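Local structure of acyl-CoA hydrolase (Bacillus cereus, 1Y7U) at residues 139-142 / 143-146; 14-17 / 18-21; 159-162 / 163-166; 39-42 / 43-47; 54-57 / 58-61. The protein probably hydrolyses acyl-CoA thioesters, long-chain fatty acyl-CoA among them, as a calcium- and coenzyme A-binding member of the hot-dog thioesterases. All coordinates share one frame; numbering follows the deposited sequence.

Overall arrangement
Along the chain the contacts come in the order 2, 4, 5, 1 and 3. Interaction 2 leads into strand 20-25, at one border of the antiparallel hot-dog sheet within this chain. Interactions 4 and 5 lie at the two ends of helix 39-58, their centres about 20 Å apart. Interactions 1 and 3 share helix 142-170, one at its start and the other near its end, with centres about 29 Å apart. Interaction 2 touches both interaction 1, by Arg-19 and Glu-144, and interaction 5, so the loop beside the calcium ion touches both helices. Separate coenzyme A molecules are met at interactions 3 and 4, while contacts with other subunits accompany all five, in keeping with a six-chain assembly.

Interaction 1 (139-142 / 143-146); sequences PDTE and EEKE. With CA (calcium ion), chain D.
Thr-141 stands at the N-cap of helix 142-170, whose first turn closes with Lys-145 N bonded to Thr-141 O (3.1 Å) and Glu-146 N to Glu-142 O (3.1 Å). Glu-144 turns back over this helix start: with CG anti to the carbonyl carbon (chi1 -51°) and the chain extended beyond it, the side chain crosses that of Thr-141 at about a right angle, CG against Thr-141 CB. Its OE1 is gripped by two backbone donors, Asp-140 N at 2.7 Å, nearly in line with the C-O bond, and Thr-141 N at 3.0 Å, from above the carboxylate plane. The same OE1 binds the calcium ion at 2.9 Å, so the N-H groups probably help to position it for the metal. Lys-145 curls at its last torsion to donate from NZ to Asp-140 O (2.8 Å). Asp-140, also of the calcium site, bonds through OD2 to Thr-14 OG1, and Glu-144 OE2 forms a salt bridge with Arg-19. Helix 142-170, entered just after strand 136-138, is thereby fastened to the loop between strands 12-14 and 20-25.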
loop_
_atom_site.group_PDB
_atom_site.type_symbol
_atom_site.label_atom_id
_atom_site.label_comp_id
_atom_site.label_asym_id
_atom_site.label_seq_id
_atom_site.Cartn_x
_atom_site.Cartn_y
_atom_site.Cartn_z
ATOM N N PRO A 139 -20.868 -23.125 21.185
ATOM C CA PRO A 139 -21.151 -21.812 21.772
ATOM C C PRO A 139 -21.155 -21.883 23.298
ATOM O O PRO A 139 -21.854 -22.712 23.865
ATOM C CB PRO A 139 -22.538 -21.494 21.232
ATOM C CG PRO A 139 -22.575 -22.245 19.901
ATOM C CD PRO A 139 -21.948 -23.540 20.272
ATOM N N ASP A 140 -20.387 -21.025 23.965
ATOM C CA ASP A 140 -20.354 -21.032 25.422
ATOM C C ASP A 140 -21.264 -19.958 25.990
ATOM O O ASP A 140 -22.279 -20.256 26.604
ATOM C CB ASP A 140 -18.936 -20.799 25.953
ATOM C CG ASP A 140 -18.021 -21.997 25.752
ATOM O OD1 ASP A 140 -18.521 -23.058 25.333
ATOM O OD2 ASP A 140 -16.801 -21.879 26.021
ATOM N N THR A 141 -20.881 -18.704 25.787
ATOM C CA THR A 141 -21.620 -17.537 26.268
ATOM C C THR A 141 -23.099 -17.544 25.890
ATOM O O THR A 141 -23.502 -18.251 24.967
ATOM C CB THR A 141 -20.994 -16.262 25.698
ATOM O OG1 THR A 141 -19.602 -16.243 26.025
ATOM C CG2 THR A 141 -21.670 -15.017 26.260
ATOM N N GLU A 142 -23.905 -16.758 26.602
ATOM C CA GLU A 142 -25.329 -16.681 26.292
ATOM C C GLU A 142 -25.436 -15.932 24.972
ATOM O O GLU A 142 -26.263 -16.246 24.113
ATOM C CB GLU A 142 -26.092 -15.915 27.373
ATOM C CG GLU A 142 -27.602 -15.959 27.182
ATOM C CD GLU A 142 -28.358 -15.129 28.204
ATOM O OE1 GLU A 142 -28.580 -13.921 27.956
ATOM O OE2 GLU A 142 -28.724 -15.688 29.261
ATOM N N GLU A 143 -24.567 -14.939 24.825
ATOM C CA GLU A 143 -24.518 -14.118 23.628
ATOM C C GLU A 143 -24.165 -14.981 22.422
ATOM O O GLU A 143 -24.750 -14.837 21.350
ATOM C CB GLU A 143 -23.467 -13.027 23.811
ATOM C CG GLU A 143 -23.573 -11.901 22.822
ATOM C CD GLU A 143 -22.500 -10.856 23.036
ATOM O OE1 GLU A 143 -21.311 -11.155 22.772
ATOM O OE2 GLU A 143 -22.847 -9.737 23.473
ATOM N N GLU A 144 -23.204 -15.882 22.608
ATOM C CA GLU A 144 -22.777 -16.766 21.536
ATOM C C GLU A 144 -23.908 -17.703 21.123
ATOM O O GLU A 144 -24.036 -18.055 19.950
ATOM C CB GLU A 144 -21.557 -17.574 21.977
ATOM C CG GLU A 144 -20.428 -16.723 22.545
ATOM C CD GLU A 144 -19.140 -17.509 22.758
ATOM O OE1 GLU A 144 -19.217 -18.650 23.265
ATOM O OE2 GLU A 144 -18.051 -16.985 22.433
ATOM N N LYS A 145 -24.735 -18.105 22.084
ATOM C CA LYS A 145 -25.850 -18.994 21.785
ATOM C C LYS A 145 -26.899 -18.263 20.949
ATOM O O LYS A 145 -27.486 -18.840 20.031
ATOM C CB LYS A 145 -26.478 -19.518 23.075
ATOM C CG LYS A 145 -25.606 -20.491 23.847
ATOM C CD LYS A 145 -26.462 -21.326 24.787
ATOM C CE LYS A 145 -25.647 -22.349 25.559
ATOM N NZ LYS A 145 -24.718 -21.693 26.520
ATOM N N GLU A 146 -27.134 -16.995 21.270
ATOM C CA GLU A 146 -28.085 -16.191 20.515
ATOM C C GLU A 146 -27.552 -15.989 19.106
ATOM O O GLU A 146 -28.277 -16.151 18.120
ATOM C CB GLU A 146 -28.276 -14.821 21.151
ATOM C CG GLU A 146 -29.168 -14.805 22.351
ATOM C CD GLU A 146 -29.637 -13.404 22.659
ATOM O OE1 GLU A 146 -28.780 -12.539 22.946
ATOM O OE2 GLU A 146 -30.862 -13.164 22.601
HETATM CA CA CA D . -16.760 -20.107 23.349
#

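Interaction 2 (14-17 / 18-21); sequences TANE and SRVF
Ser-18 doubles back onto Ala-15, and the compact part of this contact is the carbonyl oxygen they share. Ala-15 O accepts from Ser-18 OG at 2.9 Å, the hydroxyl lying in the carbonyl plane, and from Ser-18 N at 3.0 Å, which comes from well above that plane. With OG between its backbone N and carbonyl carbon (chi1 63°), the serine can bring both donors to one acceptor. OG also bonds to Val-88 N of strand 81-91 and accepts from a water at 2.9 Å, so this buried hydroxyl is amply satisfied. The backbone bond from Ser-18 N closes a 3-10 turn over residues 15-17, which swings the chain from strand 12-14 into strand 20-25, an outermost strand of the hot-dog sheet within the chain. The outer side is looser. Arg-19 N reaches Asn-16 O only weakly, at 3.4 Å, and the exposed Glu-17 makes a weak, doubtful bond from Thr-14 N to its OE1. Arg-19 bends at chi3 (-94°), which folds its guanidinium back beside Asn-16, with Asn-16 CB at the edge and in the guanidinium plane. The far end of that arginine is strongly held: NE pairs with Glu-85, NH2 with the calcium-site residue Glu-144, and Phe-87 makes a cation-pi contact with it.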
loop_
_atom_site.group_PDB
_atom_site.type_symbol
_atom_site.label_atom_id
_atom_site.label_comp_id
_atom_site.label_asym_id
_atom_site.label_seq_id
_atom_site.Cartn_x
_atom_site.Cartn_y
_atom_site.Cartn_z
ATOM N N THR A 14 -14.661 -24.872 20.795
ATOM C CA THR A 14 -15.387 -23.766 21.383
ATOM C C THR A 14 -15.320 -22.544 20.450
ATOM O O THR A 14 -14.307 -22.306 19.803
ATOM C CB THR A 14 -14.768 -23.449 22.754
ATOM O OG1 THR A 14 -15.786 -23.505 23.752
ATOM C CG2 THR A 14 -14.112 -22.086 22.766
ATOM N N ALA A 15 -16.395 -21.773 20.362
ATOM C CA ALA A 15 -16.388 -20.600 19.488
ATOM C C ALA A 15 -15.170 -19.730 19.759
ATOM O O ALA A 15 -14.530 -19.224 18.838
ATOM C CB ALA A 15 -17.654 -19.779 19.689
ATOM N N ASN A 16 -14.853 -19.569 21.036
ATOM C CA ASN A 16 -13.725 -18.752 21.460
ATOM C C ASN A 16 -12.363 -19.260 20.980
ATOM O O ASN A 16 -11.370 -18.533 21.036
ATOM C CB ASN A 16 -13.746 -18.615 22.984
ATOM C CG ASN A 16 -12.639 -17.729 23.507
ATOM O OD1 ASN A 16 -11.639 -18.219 24.028
ATOM N ND2 ASN A 16 -12.805 -16.414 23.363
ATOM N N GLU A 17 -12.319 -20.501 20.502
ATOM C CA GLU A 17 -11.081 -21.093 19.993
ATOM C C GLU A 17 -10.676 -20.334 18.740
ATOM O O GLU A 17 -9.504 -20.287 18.394
ATOM C CB GLU A 17 -11.289 -22.551 19.574
ATOM C CG GLU A 17 -11.981 -23.453 20.570
ATOM C CD GLU A 17 -11.023 -24.193 21.466
ATOM O OE1 GLU A 17 -11.467 -25.179 22.099
ATOM O OE2 GLU A 17 -9.841 -23.790 21.539
ATOM N N SER A 18 -11.660 -19.751 18.060
ATOM C CA SER A 18 -11.405 -19.036 16.816
ATOM C C SER A 18 -11.592 -17.531 16.872
ATOM O O SER A 18 -11.566 -16.867 15.841
ATOM C CB SER A 18 -12.304 -19.591 15.716
ATOM O OG SER A 18 -13.661 -19.369 16.042
ATOM N N ARG A 19 -11.783 -16.988 18.065
ATOM C CA ARG A 19 -11.979 -15.551 18.200
ATOM C C ARG A 19 -10.740 -14.794 17.684
ATOM O O ARG A 19 -9.604 -15.222 17.895
ATOM C CB ARG A 19 -12.289 -15.216 19.670
ATOM C CG ARG A 19 -12.697 -13.783 19.923
ATOM C CD ARG A 19 -13.351 -13.598 21.295
ATOM N NE ARG A 19 -14.813 -13.691 21.237
ATOM C CZ ARG A 19 -15.529 -14.803 21.430
ATOM N NH1 ARG A 19 -14.929 -15.953 21.709
ATOM N NH2 ARG A 19 -16.854 -14.769 21.329
ATOM N N VAL A 20 -10.974 -13.685 16.982
ATOM C CA VAL A 20 -9.902 -12.861 16.424
ATOM C C VAL A 20 -10.184 -11.375 16.660
ATOM O O VAL A 20 -11.244 -10.872 16.282
ATOM C CB VAL A 20 -9.772 -13.074 14.901
ATOM C CG1 VAL A 20 -8.789 -12.084 14.324
ATOM C CG2 VAL A 20 -9.314 -14.480 14.601
ATOM N N PHE A 21 -9.248 -10.670 17.286
ATOM C CA PHE A 21 -9.435 -9.246 17.526
ATOM C C PHE A 21 -8.484 -8.420 16.687
ATOM O O PHE A 21 -7.340 -8.807 16.461
ATOM C CB PHE A 21 -9.171 -8.870 18.981
ATOM C CG PHE A 21 -10.177 -9.389 19.942
ATOM C CD1 PHE A 21 -9.978 -10.603 20.584
ATOM C CD2 PHE A 21 -11.317 -8.652 20.233
ATOM C CE1 PHE A 21 -10.900 -11.077 21.503
ATOM C CE2 PHE A 21 -12.250 -9.116 21.153
ATOM C CZ PHE A 21 -12.041 -10.331 21.789
HETATM O O HOH W 1 -14.021 -22.106 16.940
#

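Interaction 3 (159-162 / 163-166); sequences HIRK and AESK. With COA (coenzyme A), chain F.
Arg-161 and Glu-164, three residues apart on the C-terminal alpha-helix 142-170, lie side by side and point the same way. Their planes are turned 36° from each other, and Glu-164 OE2, 3.1 Å from Arg-161 NH2, stands well out of the guanidinium plane. The salt bridge is thus one of charge alone, with no N-H aimed at the oxygen; it belongs to one of two deposited arginine conformers and is to that extent doubtful. Beneath the side chains the regular i to i+4 bonds run on, from Ala-163 N to His-159 O at 3.0 Å and from Lys-166 N to Lys-162 O at 2.8 Å, although the helix is kinked just before, at residues 159 and 160. On the coenzyme A side, Lys-162 and Lys-166 cross at a slant, their NZ atoms 4.4 Å apart. Lys-162 has CG anti to the backbone N (chi1 -163°), which sends its chain out along the adenine. Its NZ makes no bond to the pyrophosphate (5.2 Å to O4A of coenzyme A), though its charge may add to the positive field there. Ser-165 OG bonds to Asp-71 OD2 of the second subunit, whose OD1 in turn bonds to coenzyme A, making the serine a second-shell residue of the pocket. At the adenine, Lys-162 NZ lies 3.7 Å from N7A of coenzyme A.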
loop_
_atom_site.group_PDB
_atom_site.type_symbol
_atom_site.label_atom_id
_atom_site.label_comp_id
_atom_site.label_asym_id
_atom_site.label_seq_id
_atom_site.Cartn_x
_atom_site.Cartn_y
_atom_site.Cartn_z
ATOM N N HIS A 159 -29.135 -20.907 0.606
ATOM C CA HIS A 159 -29.463 -21.589 -0.634
ATOM C C HIS A 159 -30.297 -20.743 -1.587
ATOM O O HIS A 159 -30.071 -20.770 -2.796
ATOM C CB HIS A 159 -30.177 -22.879 -0.273
ATOM C CG HIS A 159 -29.519 -23.616 0.851
ATOM N ND1 HIS A 159 -28.257 -24.162 0.742
ATOM C CD2 HIS A 159 -29.925 -23.851 2.122
ATOM C CE1 HIS A 159 -27.913 -24.704 1.899
ATOM N NE2 HIS A 159 -28.908 -24.529 2.753
ATOM N N ILE A 160 -31.261 -19.999 -1.050
ATOM C CA ILE A 160 -32.083 -19.140 -1.896
ATOM C C ILE A 160 -31.147 -18.105 -2.510
ATOM O O ILE A 160 -31.104 -17.928 -3.729
ATOM C CB ILE A 160 -33.147 -18.350 -1.100
ATOM C CG1 ILE A 160 -33.599 -19.136 0.131
ATOM C CG2 ILE A 160 -34.322 -18.025 -2.006
ATOM C CD1 ILE A 160 -34.217 -20.484 -0.169
ATOM N N ARG A 161 -30.399 -17.423 -1.647
ATOM C CA ARG A 161 -29.457 -16.395 -2.070
ATOM C C ARG A 161 -28.570 -16.888 -3.208
ATOM O O ARG A 161 -28.560 -16.312 -4.297
ATOM C CB ARG A 161 -28.595 -15.964 -0.883
ATOM C CG ARG A 161 -29.384 -15.349 0.258
ATOM C CD ARG A 161 -29.888 -13.962 -0.094
ATOM N NE ARG A 161 -31.319 -13.814 0.163
ATOM C CZ ARG A 161 -32.277 -14.259 -0.646
ATOM N NH1 ARG A 161 -33.555 -14.083 -0.330
ATOM N NH2 ARG A 161 -31.961 -14.870 -1.781
ATOM N N LYS A 162 -27.827 -17.957 -2.950
ATOM C CA LYS A 162 -26.945 -18.521 -3.953
ATOM C C LYS A 162 -27.727 -18.673 -5.251
ATOM O O LYS A 162 -27.276 -18.265 -6.323
ATOM C CB LYS A 162 -26.451 -19.885 -3.498
ATOM C CG LYS A 162 -25.244 -20.380 -4.245
ATOM C CD LYS A 162 -24.962 -21.821 -3.868
ATOM C CE LYS A 162 -23.495 -22.156 -4.046
ATOM N NZ LYS A 162 -22.893 -21.344 -5.137
ATOM N N ALA A 163 -28.914 -19.253 -5.145
ATOM C CA ALA A 163 -29.758 -19.466 -6.308
ATOM C C ALA A 163 -30.024 -18.161 -7.047
ATOM O O ALA A 163 -29.886 -18.096 -8.264
ATOM C CB ALA A 163 -31.063 -20.105 -5.887
ATOM N N GLU A 164 -30.407 -17.118 -6.326
ATOM C CA GLU A 164 -30.671 -15.854 -6.988
ATOM C C GLU A 164 -29.397 -15.323 -7.634
ATOM O O GLU A 164 -29.437 -14.720 -8.708
ATOM C CB GLU A 164 -31.230 -14.838 -5.999
ATOM C CG GLU A 164 -32.594 -15.219 -5.469
ATOM C CD GLU A 164 -33.195 -14.151 -4.578
ATOM O OE1 GLU A 164 -34.366 -14.313 -4.166
ATOM O OE2 GLU A 164 -32.499 -13.151 -4.287
ATOM N N SER A 165 -28.262 -15.558 -6.986
ATOM C CA SER A 165 -26.991 -15.099 -7.522
ATOM C C SER A 165 -26.686 -15.787 -8.841
ATOM O O SER A 165 -26.282 -15.137 -9.805
ATOM C CB SER A 165 -25.872 -15.364 -6.522
ATOM O OG SER A 165 -25.996 -14.505 -5.405
ATOM N N LYS A 166 -26.871 -17.102 -8.885
ATOM C CA LYS A 166 -26.629 -17.848 -10.112
ATOM C C LYS A 166 -27.598 -17.407 -11.204
ATOM O O LYS A 166 -27.269 -17.448 -12.388
ATOM C CB LYS A 166 -26.793 -19.348 -9.879
ATOM C CG LYS A 166 -25.620 -20.009 -9.213
ATOM C CD LYS A 166 -25.782 -21.514 -9.205
ATOM C CE LYS A 166 -24.572 -22.188 -8.579
ATOM N NZ LYS A 166 -24.757 -23.666 -8.378
HETATM N N1A COA F . -22.958 -19.366 0.378
HETATM C C2A COA F . -22.781 -20.027 1.544
HETATM N N3A COA F . -22.279 -21.291 1.542
HETATM C C4A COA F . -21.963 -21.878 0.407
HETATM C C5A COA F . -22.097 -21.213 -0.759
HETATM C C6A COA F . -22.602 -19.930 -0.797
HETATM N N6A COA F . -22.469 -19.127 -1.851
HETATM N N7A COA F . -21.707 -22.031 -1.700
HETATM C C8A COA F . -21.304 -23.156 -1.166
HETATM N N9A COA F . -21.476 -23.098 0.141
HETATM C C1B COA F . -21.052 -24.150 1.070
HETATM C C2B COA F . -22.152 -25.036 1.593
HETATM O O2B COA F . -22.540 -24.514 2.833
HETATM C C3B COA F . -21.532 -26.403 1.772
HETATM O O3B COA F . -21.475 -26.531 3.134
HETATM P P3B COA F . -21.513 -27.761 4.024
HETATM O O7A COA F . -21.042 -27.329 5.253
HETATM O O8A COA F . -20.781 -28.900 3.695
HETATM O O9A COA F . -22.818 -28.138 4.266
HETATM C C4B COA F . -20.147 -26.180 1.237
HETATM O O4B COA F . -20.265 -25.081 0.406
HETATM C C5B COA F . -19.598 -27.293 0.406
HETATM O O5B COA F . -19.860 -27.019 -0.945
HETATM P P1A COA F . -19.831 -28.113 -2.102
HETATM O O1A COA F . -21.140 -28.274 -2.740
HETATM O O2A COA F . -19.425 -29.417 -1.584
HETATM O O3A COA F . -18.868 -27.598 -3.251
HETATM P P2A COA F . -18.772 -26.170 -3.936
HETATM O O4A COA F . -20.072 -25.576 -4.273
HETATM O O5A COA F . -18.001 -26.381 -5.134
HETATM O O6A COA F . -17.968 -25.226 -2.949
HETATM C CBP COA F . -17.564 -22.949 -3.791
HETATM C CCP COA F . -16.989 -24.265 -3.282
HETATM C CDP COA F . -18.879 -23.111 -4.508
HETATM C CEP COA F . -17.798 -22.018 -2.630
HETATM C CAP COA F . -16.699 -22.456 -4.951
HETATM O OAP COA F . -17.402 -22.516 -6.167
HETATM C C9P COA F . -15.579 -21.475 -4.853
HETATM O O9P COA F . -14.283 -21.942 -4.836
HETATM N N8P COA F . -15.848 -20.210 -4.785
HETATM C C7P COA F . -15.048 -19.311 -4.020
HETATM C C6P COA F . -13.549 -19.523 -4.081
HETATM C C5P COA F . -12.766 -18.272 -3.848
HETATM O O5P COA F . -11.614 -18.154 -4.313
HETATM N N4P COA F . -13.362 -17.341 -3.151
HETATM C C3P COA F . -12.997 -15.981 -3.293
HETATM C C2P COA F . -13.613 -15.443 -4.550
HETATM S S1P COA F . -12.391 -15.105 -5.769
#

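Interaction 4 (39-42 / 43-47); sequences GGKI and LSEMD
Ile-42 and Met-46, a selenomethionine, run side by side along one face of helix 39-58, the long helix of the hot-dog fold, with Ile-42 CG2 4.0 Å from Met-46 CG. On another face Lys-41 and Glu-45 also lie alongside each other, and Lys-41 NZ makes a salt bridge with Glu-45 OE1 whose hydrogen bond, at 3.2 Å, is weak. The lysine bends at chi2 (55°), which turns its chain along the helix toward the glutamate. Both pairs are spaced by regular i to i+4 backbone bonds, Glu-45 N to Lys-41 O at 3.1 Å and Met-46 N to Ile-42 O at 2.8 Å. Farther out, the apolar pair is covered by the sheet, with Val-100, Val-102, Ala-116 and Met-67 around Met-46, while Ile-42 also touches coenzyme A. Glu-45 has its stronger partner in Lys-22, bound at OE2. At the start of the helix, Gly-40 N donates to Asp-47 OD2 of the second subunit.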
loop_
_atom_site.group_PDB
_atom_site.type_symbol
_atom_site.label_atom_id
_atom_site.label_comp_id
_atom_site.label_asym_id
_atom_site.label_seq_id
_atom_site.Cartn_x
_atom_site.Cartn_y
_atom_site.Cartn_z
ATOM N N GLY A 39 -17.225 2.045 2.438
ATOM C CA GLY A 39 -17.795 0.801 2.912
ATOM C C GLY A 39 -16.841 -0.339 2.631
ATOM O O GLY A 39 -16.696 -1.258 3.436
ATOM N N GLY A 40 -16.177 -0.270 1.485
ATOM C CA GLY A 40 -15.241 -1.312 1.110
ATOM C C GLY A 40 -14.175 -1.587 2.157
ATOM O O GLY A 40 -13.878 -2.742 2.464
ATOM N N LYS A 41 -13.596 -0.534 2.716
ATOM C CA LYS A 41 -12.566 -0.730 3.716
ATOM C C LYS A 41 -13.063 -1.656 4.815
ATOM O O LYS A 41 -12.382 -2.616 5.171
ATOM C CB LYS A 41 -12.124 0.607 4.309
ATOM C CG LYS A 41 -10.987 0.486 5.332
ATOM C CD LYS A 41 -9.784 -0.230 4.769
ATOM C CE LYS A 41 -8.667 -0.272 5.789
ATOM N NZ LYS A 41 -7.497 -1.027 5.276
ATOM N N ILE A 42 -14.253 -1.379 5.342
ATOM C CA ILE A 42 -14.814 -2.215 6.391
ATOM C C ILE A 42 -15.053 -3.651 5.905
ATOM O O ILE A 42 -14.695 -4.612 6.582
ATOM C CB ILE A 42 -16.125 -1.611 6.927
ATOM C CG1 ILE A 42 -15.824 -0.256 7.565
ATOM C CG2 ILE A 42 -16.754 -2.522 7.966
ATOM C CD1 ILE A 42 -17.019 0.410 8.165
ATOM N N LEU A 43 -15.643 -3.803 4.727
ATOM C CA LEU A 43 -15.901 -5.134 4.195
ATOM C C LEU A 43 -14.596 -5.905 4.012
ATOM O O LEU A 43 -14.489 -7.061 4.418
ATOM C CB LEU A 43 -16.644 -5.033 2.867
ATOM C CG LEU A 43 -18.021 -4.368 2.958
ATOM C CD1 LEU A 43 -18.582 -4.107 1.572
ATOM C CD2 LEU A 43 -18.945 -5.251 3.765
ATOM N N SER A 44 -13.591 -5.275 3.410
ATOM C CA SER A 44 -12.322 -5.959 3.209
ATOM C C SER A 44 -11.810 -6.469 4.555
ATOM O O SER A 44 -11.361 -7.613 4.684
ATOM C CB SER A 44 -11.292 -5.017 2.598
ATOM O OG SER A 44 -10.072 -5.697 2.354
ATOM N N GLU A 45 -11.900 -5.616 5.564
ATOM C CA GLU A 45 -11.424 -5.974 6.883
ATOM C C GLU A 45 -12.251 -7.050 7.570
ATOM O O GLU A 45 -11.699 -7.900 8.264
ATOM C CB GLU A 45 -11.364 -4.736 7.765
ATOM C CG GLU A 45 -10.092 -4.663 8.555
ATOM C CD GLU A 45 -8.894 -4.402 7.677
ATOM O OE1 GLU A 45 -8.661 -3.225 7.334
ATOM O OE2 GLU A 45 -8.193 -5.371 7.319
HETATM N N MSE A 46 -13.571 -7.017 7.402
HETATM C CA MSE A 46 -14.418 -8.023 8.034
HETATM C C MSE A 46 -14.030 -9.398 7.518
HETATM O O MSE A 46 -13.825 -10.336 8.295
HETATM C CB MSE A 46 -15.885 -7.770 7.721
HETATM C CG MSE A 46 -16.420 -6.472 8.260
HETATM SE SE MSE A 46 -18.290 -6.294 7.844
HETATM C CE MSE A 46 -18.984 -6.164 9.638
ATOM N N ASP A 47 -13.930 -9.508 6.198
ATOM C CA ASP A 47 -13.563 -10.759 5.550
ATOM C C ASP A 47 -12.182 -11.228 6.010
ATOM O O ASP A 47 -11.976 -12.407 6.295
ATOM C CB ASP A 47 -13.577 -10.573 4.024
ATOM C CG ASP A 47 -13.072 -11.794 3.270
ATOM O OD1 ASP A 47 -13.722 -12.857 3.348
ATOM O OD2 ASP A 47 -12.022 -11.696 2.594
#

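Interaction 5 (54-57 / 58-61); sequences ASRH and SRKE
Ser-58 has its OG between the backbone N and the carbonyl carbon (chi1 69°), which lets it reach back one turn to Ala-54, while Arg-59 takes a positive phi of 56° and turns the chain off the helix. Ala-54 O accepts twice, from Ser-58 OG at 2.8 Å and from Ser-58 N at 3.0 Å, the two donors arriving from opposite faces of the carbonyl plane. Arg-59 N follows with a bond to Ser-55 O at 2.6 Å, from above the plane of that carbonyl. This is the C-terminal end of helix 39-58, where the hot-dog helix gives way to strand 61-71. An ST turn from Lys-60 N to Ser-58 OG is modelled just beyond, but the position of that nitrogen is doubtful. Arg-59 bends at chi2 and chi3, laying one face of its guanidinium over Arg-56 O, which sits 3.1 Å above the plane near its centre. The two arginine planes stand 68° apart, and both groups pair with Glu-105 of the third subunit, Arg-56 at OE2 and Arg-59 at OE1. On the inner side, His-57 NE2 bonds to Pro-135 O.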
loop_
_atom_site.group_PDB
_atom_site.type_symbol
_atom_site.label_atom_id
_atom_site.label_comp_id
_atom_site.label_asym_id
_atom_site.label_seq_id
_atom_site.Cartn_x
_atom_site.Cartn_y
_atom_site.Cartn_z
ATOM N N ALA A 54 -11.668 -18.509 10.432
ATOM C CA ALA A 54 -11.946 -19.717 9.691
ATOM C C ALA A 54 -10.774 -20.690 9.755
ATOM O O ALA A 54 -10.965 -21.868 10.028
ATOM C CB ALA A 54 -12.266 -19.377 8.244
ATOM N N SER A 55 -9.558 -20.214 9.518
ATOM C CA SER A 55 -8.421 -21.119 9.546
ATOM C C SER A 55 -8.008 -21.540 10.954
ATOM O O SER A 55 -7.469 -22.630 11.141
ATOM C CB SER A 55 -7.243 -20.511 8.799
ATOM O OG SER A 55 -6.969 -19.223 9.286
ATOM N N ARG A 56 -8.254 -20.699 11.949
ATOM C CA ARG A 56 -7.909 -21.082 13.312
ATOM C C ARG A 56 -8.775 -22.266 13.737
ATOM O O ARG A 56 -8.298 -23.217 14.355
ATOM C CB ARG A 56 -8.121 -19.922 14.281
ATOM C CG ARG A 56 -6.878 -19.108 14.516
ATOM C CD ARG A 56 -7.086 -18.047 15.575
ATOM N NE ARG A 56 -5.835 -17.340 15.832
ATOM C CZ ARG A 56 -5.724 -16.223 16.548
ATOM N NH1 ARG A 56 -6.798 -15.664 17.092
ATOM N NH2 ARG A 56 -4.529 -15.664 16.715
ATOM N N HIS A 57 -10.052 -22.206 13.386
ATOM C CA HIS A 57 -10.998 -23.254 13.737
ATOM C C HIS A 57 -10.735 -24.513 12.933
ATOM O O HIS A 57 -10.590 -25.596 13.490
ATOM C CB HIS A 57 -12.426 -22.767 13.472
ATOM C CG HIS A 57 -13.491 -23.784 13.767
ATOM N ND1 HIS A 57 -14.196 -23.803 14.951
ATOM C CD2 HIS A 57 -13.998 -24.789 13.009
ATOM C CE1 HIS A 57 -15.094 -24.772 14.910
ATOM N NE2 HIS A 57 -14.995 -25.385 13.742
ATOM N N SER A 58 -10.658 -24.360 11.620
ATOM C CA SER A 58 -10.454 -25.491 10.727
ATOM C C SER A 58 -9.019 -25.977 10.590
ATOM O O SER A 58 -8.792 -27.123 10.203
ATOM C CB SER A 58 -10.951 -25.134 9.340
ATOM O OG SER A 58 -10.089 -24.166 8.787
ATOM N N ARG A 59 -8.055 -25.110 10.883
ATOM C CA ARG A 59 -6.647 -25.463 10.745
ATOM C C ARG A 59 -6.450 -25.905 9.297
ATOM O O ARG A 59 -5.563 -26.697 8.993
ATOM C CB ARG A 59 -6.273 -26.605 11.690
ATOM C CG ARG A 59 -6.772 -26.431 13.112
ATOM C CD ARG A 59 -5.732 -25.857 14.066
ATOM N NE ARG A 59 -5.336 -24.494 13.734
ATOM C CZ ARG A 59 -5.184 -23.522 14.632
ATOM N NH1 ARG A 59 -5.406 -23.761 15.919
ATOM N NH2 ARG A 59 -4.788 -22.316 14.245
ATOM N N LYS A 60 -7.307 -25.400 8.415
ATOM C CA LYS A 60 -7.237 -25.710 6.988
ATOM C C LYS A 60 -7.127 -24.401 6.223
ATOM O O LYS A 60 -7.340 -23.326 6.784
ATOM C CB LYS A 60 -8.494 -26.442 6.509
ATOM C CG LYS A 60 -8.679 -27.826 7.071
ATOM C CD LYS A 60 -7.644 -28.793 6.535
ATOM C CE LYS A 60 -7.776 -30.143 7.231
ATOM N NZ LYS A 60 -6.791 -31.152 6.742
ATOM N N GLU A 61 -6.788 -24.499 4.943
ATOM C CA GLU A 61 -6.678 -23.324 4.098
ATOM C C GLU A 61 -8.101 -23.037 3.628
ATOM O O GLU A 61 -8.670 -23.811 2.865
ATOM C CB GLU A 61 -5.769 -23.614 2.901
ATOM C CG GLU A 61 -5.137 -25.001 2.919
ATOM C CD GLU A 61 -4.126 -25.204 1.805
ATOM O OE1 GLU A 61 -3.136 -24.446 1.758
ATOM O OE2 GLU A 61 -4.318 -26.121 0.979
#